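Local coordinates for arginase (RocF) (Helicobacter pylori, PDB 4G3H), which probably hydrolyses L-arginine to L-ornithine and urea, using a pair of manganese ions bound in each subunit, at residues A[138-143]-A[172-177]; A[180-185]-A[217-222]; A[261-266]-A[299-304]. All coordinates share one frame; numbering follows the deposited sequence.

Interaction 1: residues A[138-143]-A[172-177]; sequences GMVLNR and LEIDPK
A single water links V140 and I174 where no direct hydrogen bond crosses between 138-143 and 172-177, the end of helix 136-140 and the loop leading into strand 179-182. Its bond to V140 O, 2.5 Å, is unusually short and to be read with caution at this resolution; the one it accepts from I174 N, at 3.4 Å, is weak. Beside the water the two side chains meet at an oblique angle, V140 CG1 lying 3.9 Å from I174 CG1. With V140 CG1 anti to the backbone N (chi1 163°), that methyl is the branch presented to the isoleucine. L141 contributes its CD2 methyl, 4.3 Å from I174 CG2 and also 4.3 Å from P176 CA. I174 suits its place by offering branched apolar carbons to both V140 and L141, while P176 restricts the backbone where a short 3-10 segment begins. D175 OD1 accepts from K177 N at 3.1 Å, met from above the carboxylate plane, in an Asx turn spanning P176; its OD2 forms a salt bridge with K109. F98 of helix 94-104 touches both V140 and I174. With few apolar contacts and only a tentative water link, the association rests mainly on packing.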
loop_
_atom_site.group_PDB
_atom_site.type_symbol
_atom_site.label_atom_id
_atom_site.label_comp_id
_atom_site.label_asym_id
_atom_site.label_seq_id
_atom_site.Cartn_x
_atom_site.Cartn_y
_atom_site.Cartn_z
ATOM N N GLY A 138 -7.581 -7.774 -5.079
ATOM C CA GLY A 138 -8.593 -8.686 -5.574
ATOM C C GLY A 138 -9.873 -8.502 -4.777
ATOM O O GLY A 138 -10.973 -8.712 -5.290
ATOM N N MET A 139 -9.726 -8.106 -3.515
ATOM C CA MET A 139 -10.868 -7.884 -2.633
ATOM C C MET A 139 -11.428 -6.481 -2.838
ATOM O O MET A 139 -12.632 -6.259 -2.718
ATOM C CB MET A 139 -10.445 -8.065 -1.175
ATOM C CG MET A 139 -9.886 -9.442 -0.866
ATOM S SD MET A 139 -9.354 -9.565 0.844
ATOM C CE MET A 139 -10.898 -9.255 1.645
ATOM N N VAL A 140 -10.548 -5.531 -3.135
ATOM C CA VAL A 140 -10.980 -4.161 -3.375
ATOM C C VAL A 140 -11.751 -4.113 -4.687
ATOM O O VAL A 140 -12.726 -3.373 -4.816
ATOM C CB VAL A 140 -9.771 -3.195 -3.462
ATOM C CG1 VAL A 140 -10.189 -1.884 -4.116
ATOM C CG2 VAL A 140 -9.221 -2.925 -2.067
ATOM N N LEU A 141 -11.310 -4.918 -5.653
ATOM C CA LEU A 141 -11.936 -4.973 -6.971
ATOM C C LEU A 141 -13.074 -5.989 -7.080
ATOM O O LEU A 141 -13.729 -6.084 -8.116
ATOM C CB LEU A 141 -10.887 -5.299 -8.025
ATOM C CG LEU A 141 -9.782 -4.270 -8.271
ATOM C CD1 LEU A 141 -8.766 -4.854 -9.243
ATOM C CD2 LEU A 141 -10.384 -2.984 -8.823
ATOM N N ASN A 142 -13.304 -6.754 -6.019
ATOM C CA ASN A 142 -14.360 -7.762 -6.024
ATOM C C ASN A 142 -14.153 -8.876 -7.040
ATOM O O ASN A 142 -15.112 -9.384 -7.618
ATOM C CB ASN A 142 -15.724 -7.118 -6.267
ATOM C CG ASN A 142 -16.438 -6.781 -4.982
ATOM O OD1 ASN A 142 -16.086 -5.825 -4.292
ATOM N ND2 ASN A 142 -17.442 -7.583 -4.640
ATOM N N ARG A 143 -12.899 -9.249 -7.261
ATOM C CA ARG A 143 -12.575 -10.326 -8.188
ATOM C C ARG A 143 -11.814 -11.390 -7.408
ATOM O O ARG A 143 -10.743 -11.832 -7.815
ATOM C CB ARG A 143 -11.721 -9.801 -9.349
ATOM C CG ARG A 143 -12.459 -8.831 -10.263
ATOM C CD ARG A 143 -13.752 -9.451 -10.784
ATOM N NE ARG A 143 -13.512 -10.673 -11.549
ATOM C CZ ARG A 143 -13.038 -10.703 -12.792
ATOM N NH1 ARG A 143 -12.752 -9.577 -13.428
ATOM N NH2 ARG A 143 -12.841 -11.868 -13.396
ATOM N N LEU A 172 -18.703 4.269 -3.639
ATOM C CA LEU A 172 -18.606 3.940 -4.986
ATOM C C LEU A 172 -17.784 2.778 -5.182
ATOM O O LEU A 172 -16.982 2.468 -4.530
ATOM C CB LEU A 172 -17.956 5.096 -5.653
ATOM C CG LEU A 172 -18.687 6.418 -5.569
ATOM C CD1 LEU A 172 -17.986 7.663 -5.769
ATOM C CD2 LEU A 172 -19.756 6.313 -6.378
ATOM N N GLU A 173 -17.998 2.159 -6.206
ATOM C CA GLU A 173 -17.156 1.029 -6.554
ATOM C C GLU A 173 -15.913 1.629 -7.194
ATOM O O GLU A 173 -15.971 2.711 -7.777
ATOM C CB GLU A 173 -17.855 0.108 -7.545
ATOM C CG GLU A 173 -19.107 -0.533 -6.999
ATOM C CD GLU A 173 -19.767 -1.436 -8.010
ATOM O OE1 GLU A 173 -20.808 -2.042 -7.678
ATOM O OE2 GLU A 173 -19.241 -1.536 -9.139
ATOM N N ILE A 174 -14.788 0.940 -7.072
ATOM C CA ILE A 174 -13.552 1.425 -7.649
ATOM C C ILE A 174 -13.551 1.146 -9.153
ATOM O O ILE A 174 -13.898 0.051 -9.585
ATOM C CB ILE A 174 -12.333 0.738 -6.977
ATOM C CG1 ILE A 174 -12.278 1.110 -5.491
ATOM C CG2 ILE A 174 -11.046 1.146 -7.667
ATOM C CD1 ILE A 174 -12.101 2.597 -5.221
ATOM N N ASP A 175 -13.177 2.150 -9.938
ATOM C CA ASP A 175 -13.101 2.035 -11.390
ATOM C C ASP A 175 -11.756 1.369 -11.684
ATOM O O ASP A 175 -10.701 1.973 -11.484
ATOM C CB ASP A 175 -13.148 3.435 -12.009
ATOM C CG ASP A 175 -13.090 3.414 -13.525
ATOM O OD1 ASP A 175 -12.907 2.327 -14.101
ATOM O OD2 ASP A 175 -13.225 4.496 -14.140
ATOM N N PRO A 176 -11.777 0.114 -12.163
ATOM C CA PRO A 176 -10.561 -0.648 -12.476
ATOM C C PRO A 176 -9.545 0.123 -13.325
ATOM O O PRO A 176 -8.337 -0.140 -13.264
ATOM C CB PRO A 176 -11.101 -1.885 -13.200
ATOM C CG PRO A 176 -12.481 -2.032 -12.661
ATOM C CD PRO A 176 -12.974 -0.611 -12.621
ATOM N N LYS A 177 -10.049 1.068 -14.112
ATOM C CA LYS A 177 -9.219 1.890 -14.987
ATOM C C LYS A 177 -8.497 3.000 -14.229
ATOM O O LYS A 177 -7.632 3.673 -14.785
ATOM C CB LYS A 177 -10.080 2.500 -16.089
ATOM C CG LYS A 177 -10.600 1.491 -17.099
ATOM C CD LYS A 177 -11.798 2.049 -17.846
ATOM C CE LYS A 177 -11.801 1.586 -19.286
ATOM N NZ LYS A 177 -10.638 2.162 -20.018
HETATM O O HOH W 1 -14.605 -2.299 -6.141
#

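Interaction 2: residues A[180-185]-A[217-222]; sequences VYFGVR and QKTKES
F182 reaches from the end of strand 179-182 to T219 on helix 212-223 with the far end of its ring. From CB, chi1 of -65° sets CG anti to the carbonyl carbon, and the ring extends toward the helix although the CB itself does not point there. CD1 packs on L262 of helix 256-269; CE1 then comes within 3.6 Å of T219 OG1. At the tip, CZ is 3.4 Å from T219 OG1 and 4.0 Å from T219 CG2. The hydroxyl sits at the ring edge, near its plane, where the aromatic hydrogens carry slight positive charge. V180, two residues earlier and on the same side of the strand, places CG1 4.0 Å from that hydroxyl, and its CG2 lies 4.4 Å from S222 CB. The strand and helix run nearly antiparallel (158°), with axes 10.3 Å apart, as expected for a helix laid on the face of the parallel sheet of this alpha/beta fold. Threonine suits its place because its methyl adds to the apolar surface while OG1 hydrogen-bonds to V215 O one helical turn back; satisfied within its own helix, the hydroxyl can be buried among valine and phenylalanine.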
loop_
_atom_site.group_PDB
_atom_site.type_symbol
_atom_site.label_atom_id
_atom_site.label_comp_id
_atom_site.label_asym_id
_atom_site.label_seq_id
_atom_site.Cartn_x
_atom_site.Cartn_y
_atom_site.Cartn_z
ATOM N N VAL A 180 -3.594 2.187 -11.074
ATOM C CA VAL A 180 -2.421 2.227 -11.934
ATOM C C VAL A 180 -1.255 1.452 -11.333
ATOM O O VAL A 180 -0.722 1.810 -10.279
ATOM C CB VAL A 180 -1.984 3.685 -12.206
ATOM C CG1 VAL A 180 -0.851 3.710 -13.229
ATOM C CG2 VAL A 180 -3.173 4.504 -12.702
ATOM N N TYR A 181 -0.866 0.383 -12.017
ATOM C CA TYR A 181 0.231 -0.465 -11.568
ATOM C C TYR A 181 1.580 0.035 -12.071
ATOM O O TYR A 181 1.713 0.421 -13.229
ATOM C CB TYR A 181 0.033 -1.895 -12.071
ATOM C CG TYR A 181 -0.957 -2.734 -11.299
ATOM C CD1 TYR A 181 -0.807 -2.942 -9.922
ATOM C CD2 TYR A 181 -1.991 -3.405 -11.962
ATOM C CE1 TYR A 181 -1.654 -3.808 -9.227
ATOM C CE2 TYR A 181 -2.839 -4.268 -11.284
ATOM C CZ TYR A 181 -2.665 -4.473 -9.916
ATOM O OH TYR A 181 -3.478 -5.372 -9.256
ATOM N N PHE A 182 2.583 0.002 -11.201
ATOM C CA PHE A 182 3.931 0.429 -11.561
ATOM C C PHE A 182 4.929 -0.659 -11.184
ATOM O O PHE A 182 5.009 -1.047 -10.018
ATOM C CB PHE A 182 4.302 1.720 -10.821
ATOM C CG PHE A 182 3.460 2.910 -11.200
ATOM C CD1 PHE A 182 3.815 3.714 -12.282
ATOM C CD2 PHE A 182 2.311 3.226 -10.475
ATOM C CE1 PHE A 182 3.040 4.820 -12.636
ATOM C CE2 PHE A 182 1.529 4.329 -10.823
ATOM C CZ PHE A 182 1.896 5.127 -11.906
ATOM N N GLY A 183 5.676 -1.150 -12.170
ATOM C CA GLY A 183 6.685 -2.170 -11.922
ATOM C C GLY A 183 6.225 -3.607 -11.735
ATOM O O GLY A 183 7.035 -4.477 -11.400
ATOM N N VAL A 184 4.942 -3.876 -11.952
ATOM C CA VAL A 184 4.415 -5.232 -11.790
ATOM C C VAL A 184 5.113 -6.199 -12.747
ATOM O O VAL A 184 5.168 -5.962 -13.953
ATOM C CB VAL A 184 2.892 -5.267 -12.041
ATOM C CG1 VAL A 184 2.379 -6.696 -11.976
ATOM C CG2 VAL A 184 2.182 -4.403 -11.009
ATOM N N ARG A 185 5.638 -7.296 -12.209
ATOM C CA ARG A 185 6.355 -8.253 -13.037
ATOM C C ARG A 185 6.244 -9.704 -12.591
ATOM O O ARG A 185 6.813 -10.588 -13.223
ATOM C CB ARG A 185 7.830 -7.858 -13.092
ATOM C CG ARG A 185 8.438 -7.592 -11.719
ATOM C CD ARG A 185 9.884 -7.185 -11.848
ATOM N NE ARG A 185 10.581 -7.104 -10.568
ATOM C CZ ARG A 185 10.450 -6.120 -9.682
ATOM N NH1 ARG A 185 11.149 -6.161 -8.558
ATOM N NH2 ARG A 185 9.631 -5.098 -9.913
ATOM N N GLN A 217 2.624 10.961 -17.586
ATOM C CA GLN A 217 1.627 11.652 -18.396
ATOM C C GLN A 217 0.428 10.744 -18.664
ATOM O O GLN A 217 -0.727 11.174 -18.574
ATOM C CB GLN A 217 2.263 12.112 -19.711
ATOM C CG GLN A 217 1.465 13.157 -20.472
ATOM C CD GLN A 217 1.067 14.327 -19.598
ATOM O OE1 GLN A 217 1.864 14.826 -18.800
ATOM N NE2 GLN A 217 -0.174 14.776 -19.746
ATOM N N LYS A 218 0.704 9.485 -18.995
ATOM C CA LYS A 218 -0.365 8.526 -19.251
ATOM C C LYS A 218 -1.107 8.227 -17.948
ATOM O O LYS A 218 -2.284 7.857 -17.969
ATOM C CB LYS A 218 0.196 7.228 -19.836
ATOM C CG LYS A 218 0.741 7.341 -21.257
ATOM C CD LYS A 218 1.205 5.978 -21.759
ATOM C CE LYS A 218 1.925 6.067 -23.103
ATOM N NZ LYS A 218 2.502 4.751 -23.536
ATOM N N THR A 219 -0.414 8.382 -16.818
ATOM C CA THR A 219 -1.031 8.145 -15.511
ATOM C C THR A 219 -2.058 9.245 -15.245
ATOM O O THR A 219 -3.147 8.975 -14.734
ATOM C CB THR A 219 0.016 8.139 -14.371
ATOM O OG1 THR A 219 0.893 7.017 -14.537
ATOM C CG2 THR A 219 -0.671 8.037 -13.012
ATOM N N LYS A 220 -1.703 10.480 -15.602
ATOM C CA LYS A 220 -2.592 11.634 -15.429
ATOM C C LYS A 220 -3.863 11.427 -16.236
ATOM O O LYS A 220 -4.965 11.710 -15.770
ATOM C CB LYS A 220 -1.917 12.912 -15.916
ATOM C CG LYS A 220 -0.751 13.374 -15.077
ATOM C CD LYS A 220 -0.091 14.575 -15.721
ATOM C CE LYS A 220 0.983 15.170 -14.832
ATOM N NZ LYS A 220 1.720 16.261 -15.539
ATOM N N GLU A 221 -3.693 10.935 -17.457
ATOM C CA GLU A 221 -4.813 10.678 -18.348
ATOM C C GLU A 221 -5.790 9.709 -17.700
ATOM O O GLU A 221 -6.990 9.970 -17.658
ATOM C CB GLU A 221 -4.298 10.123 -19.678
ATOM C CG GLU A 221 -3.410 11.114 -20.422
ATOM C CD GLU A 221 -2.760 10.536 -21.672
ATOM O OE1 GLU A 221 -2.080 11.305 -22.387
ATOM O OE2 GLU A 221 -2.919 9.324 -21.938
ATOM N N SER A 222 -5.268 8.603 -17.178
ATOM C CA SER A 222 -6.095 7.591 -16.524
ATOM C C SER A 222 -6.781 8.110 -15.264
ATOM O O SER A 222 -7.865 7.651 -14.901
ATOM C CB SER A 222 -5.247 6.375 -16.139
ATOM O OG SER A 222 -4.738 5.701 -17.277
#

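Interaction 3: residues A[261-266]-A[299-304]; sequences QLLGLL and LEILDL
L263 and I301 cross at about a right angle, the leucine reaching over from helix 256-269 to meet the isoleucine on helix 293-309. The touching atoms are L263 CD1 and I301 CG2, 3.6 Å apart. I301 CG2 is anti to the backbone N (chi1 -56° for the CG1 branch), which turns it to the side where L263 CD1 arrives. L304, one turn further along, points toward the other helix: CG anti to its backbone N (chi1 -179°) carries CD2 to within 4.1 Å of L263 CB and 4.3 Å of G264 N. L263 is therefore met at two levels, at its base by L304 and at its end by I301. The CA atoms of G264 and L304 are 7.4 Å apart. The helices are nearly parallel, crossing at -16° with axes 10.8 Å apart. L233 of strand 228-234 touches both L263 and I301, so this pair packs down on the central sheet, whereas G264 and L304 are partly exposed. With no hydrogen bond crossing between the segments, the contact rests on apolar packing, and branched aliphatic side chains supply it by packing between the two helices above the sheet.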
loop_
_atom_site.group_PDB
_atom_site.type_symbol
_atom_site.label_atom_id
_atom_site.label_comp_id
_atom_site.label_asym_id
_atom_site.label_seq_id
_atom_site.Cartn_x
_atom_site.Cartn_y
_atom_site.Cartn_z
ATOM N N GLN A 261 13.167 8.704 -8.372
ATOM C CA GLN A 261 12.768 9.590 -9.454
ATOM C C GLN A 261 11.280 9.446 -9.750
ATOM O O GLN A 261 10.569 10.445 -9.872
ATOM C CB GLN A 261 13.575 9.286 -10.717
ATOM C CG GLN A 261 14.940 9.938 -10.727
ATOM C CD GLN A 261 15.913 9.226 -11.637
ATOM O OE1 GLN A 261 15.591 8.918 -12.792
ATOM N NE2 GLN A 261 17.116 8.963 -11.128
ATOM N N LEU A 262 10.812 8.206 -9.868
ATOM C CA LEU A 262 9.399 7.975 -10.147
ATOM C C LEU A 262 8.551 8.535 -9.011
ATOM O O LEU A 262 7.555 9.209 -9.251
ATOM C CB LEU A 262 9.102 6.482 -10.314
ATOM C CG LEU A 262 7.624 6.143 -10.550
ATOM C CD1 LEU A 262 7.183 6.680 -11.924
ATOM C CD2 LEU A 262 7.412 4.635 -10.482
ATOM N N LEU A 263 8.945 8.252 -7.774
ATOM C CA LEU A 263 8.205 8.742 -6.618
ATOM C C LEU A 263 8.100 10.262 -6.579
ATOM O O LEU A 263 7.023 10.809 -6.352
ATOM C CB LEU A 263 8.861 8.256 -5.325
ATOM C CG LEU A 263 8.232 7.036 -4.656
ATOM C CD1 LEU A 263 8.988 6.737 -3.366
ATOM C CD2 LEU A 263 6.752 7.310 -4.368
ATOM N N GLY A 264 9.223 10.939 -6.793
ATOM C CA GLY A 264 9.225 12.393 -6.769
ATOM C C GLY A 264 8.277 13.011 -7.781
ATOM O O GLY A 264 7.565 13.973 -7.473
ATOM N N LEU A 265 8.271 12.455 -8.989
ATOM C CA LEU A 265 7.411 12.934 -10.068
ATOM C C LEU A 265 5.935 12.678 -9.771
ATOM O O LEU A 265 5.086 13.545 -9.990
ATOM C CB LEU A 265 7.802 12.249 -11.378
ATOM C CG LEU A 265 8.708 13.022 -12.339
ATOM C CD1 LEU A 265 9.779 13.788 -11.587
ATOM C CD2 LEU A 265 9.321 12.037 -13.325
ATOM N N LEU A 266 5.626 11.484 -9.276
ATOM C CA LEU A 266 4.246 11.156 -8.959
ATOM C C LEU A 266 3.725 12.037 -7.826
ATOM O O LEU A 266 2.583 12.502 -7.868
ATOM C CB LEU A 266 4.116 9.681 -8.559
ATOM C CG LEU A 266 4.243 8.594 -9.631
ATOM C CD1 LEU A 266 4.035 7.250 -8.969
ATOM C CD2 LEU A 266 3.213 8.790 -10.732
ATOM N N LEU A 299 14.681 4.664 4.695
ATOM C CA LEU A 299 14.570 5.923 5.416
ATOM C C LEU A 299 14.641 7.106 4.452
ATOM O O LEU A 299 13.994 8.126 4.668
ATOM C CB LEU A 299 15.665 6.019 6.484
ATOM C CG LEU A 299 15.352 5.187 7.734
ATOM C CD1 LEU A 299 16.524 5.208 8.700
ATOM C CD2 LEU A 299 14.105 5.745 8.398
ATOM N N GLU A 300 15.422 6.968 3.388
ATOM C CA GLU A 300 15.528 8.029 2.391
ATOM C C GLU A 300 14.229 8.122 1.593
ATOM O O GLU A 300 13.786 9.215 1.245
ATOM C CB GLU A 300 16.715 7.772 1.463
ATOM C CG GLU A 300 18.061 8.055 2.120
ATOM C CD GLU A 300 19.243 7.673 1.247
ATOM O OE1 GLU A 300 19.243 8.027 0.049
ATOM O OE2 GLU A 300 20.177 7.028 1.766
ATOM N N ILE A 301 13.619 6.974 1.312
ATOM C CA ILE A 301 12.345 6.938 0.598
ATOM C C ILE A 301 11.339 7.710 1.457
ATOM O O ILE A 301 10.579 8.550 0.963
ATOM C CB ILE A 301 11.815 5.488 0.448
ATOM C CG1 ILE A 301 12.852 4.602 -0.249
ATOM C CG2 ILE A 301 10.500 5.490 -0.321
ATOM C CD1 ILE A 301 13.081 4.928 -1.695
ATOM N N LEU A 302 11.349 7.416 2.752
ATOM C CA LEU A 302 10.444 8.066 3.696
ATOM C C LEU A 302 10.681 9.577 3.777
ATOM O O LEU A 302 9.719 10.347 3.754
ATOM C CB LEU A 302 10.563 7.409 5.081
ATOM C CG LEU A 302 9.589 6.274 5.476
ATOM C CD1 LEU A 302 8.837 5.718 4.264
ATOM C CD2 LEU A 302 10.363 5.173 6.187
ATOM N N ASP A 303 11.944 10.004 3.862
ATOM C CA ASP A 303 12.252 11.439 3.904
ATOM C C ASP A 303 11.684 12.132 2.669
ATOM O O ASP A 303 11.108 13.212 2.758
ATOM C CB ASP A 303 13.761 11.702 3.925
ATOM C CG ASP A 303 14.420 11.258 5.207
ATOM O OD1 ASP A 303 13.784 11.359 6.279
ATOM O OD2 ASP A 303 15.589 10.822 5.142
ATOM N N LEU A 304 11.875 11.507 1.514
ATOM C CA LEU A 304 11.391 12.050 0.257
ATOM C C LEU A 304 9.869 12.206 0.271
ATOM O O LEU A 304 9.338 13.233 -0.149
ATOM C CB LEU A 304 11.829 11.138 -0.893
ATOM C CG LEU A 304 11.450 11.504 -2.328
ATOM C CD1 LEU A 304 12.411 10.835 -3.284
ATOM C CD2 LEU A 304 10.034 11.072 -2.619
#

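The three contacts follow one another along the chain and gather on and around one parallel sheet. Interaction 2 lies between the others: its centre is 16 Å from that of interaction 1 and 17 Å from that of interaction 3. It touches interaction 1 where K177 O packs 3.8 Å from S222 CB, and interaction 3 where F182 CZ lies 4.1 Å from L266 CD2. Interactions 1 and 3 do not touch, their nearest atoms being about 13 Å apart. None contains a metal ligand, but the F182 side chain is about 7 Å from that of D116, which binds both manganese ions, and the side chain of L141 is about 9 Å from that of D120.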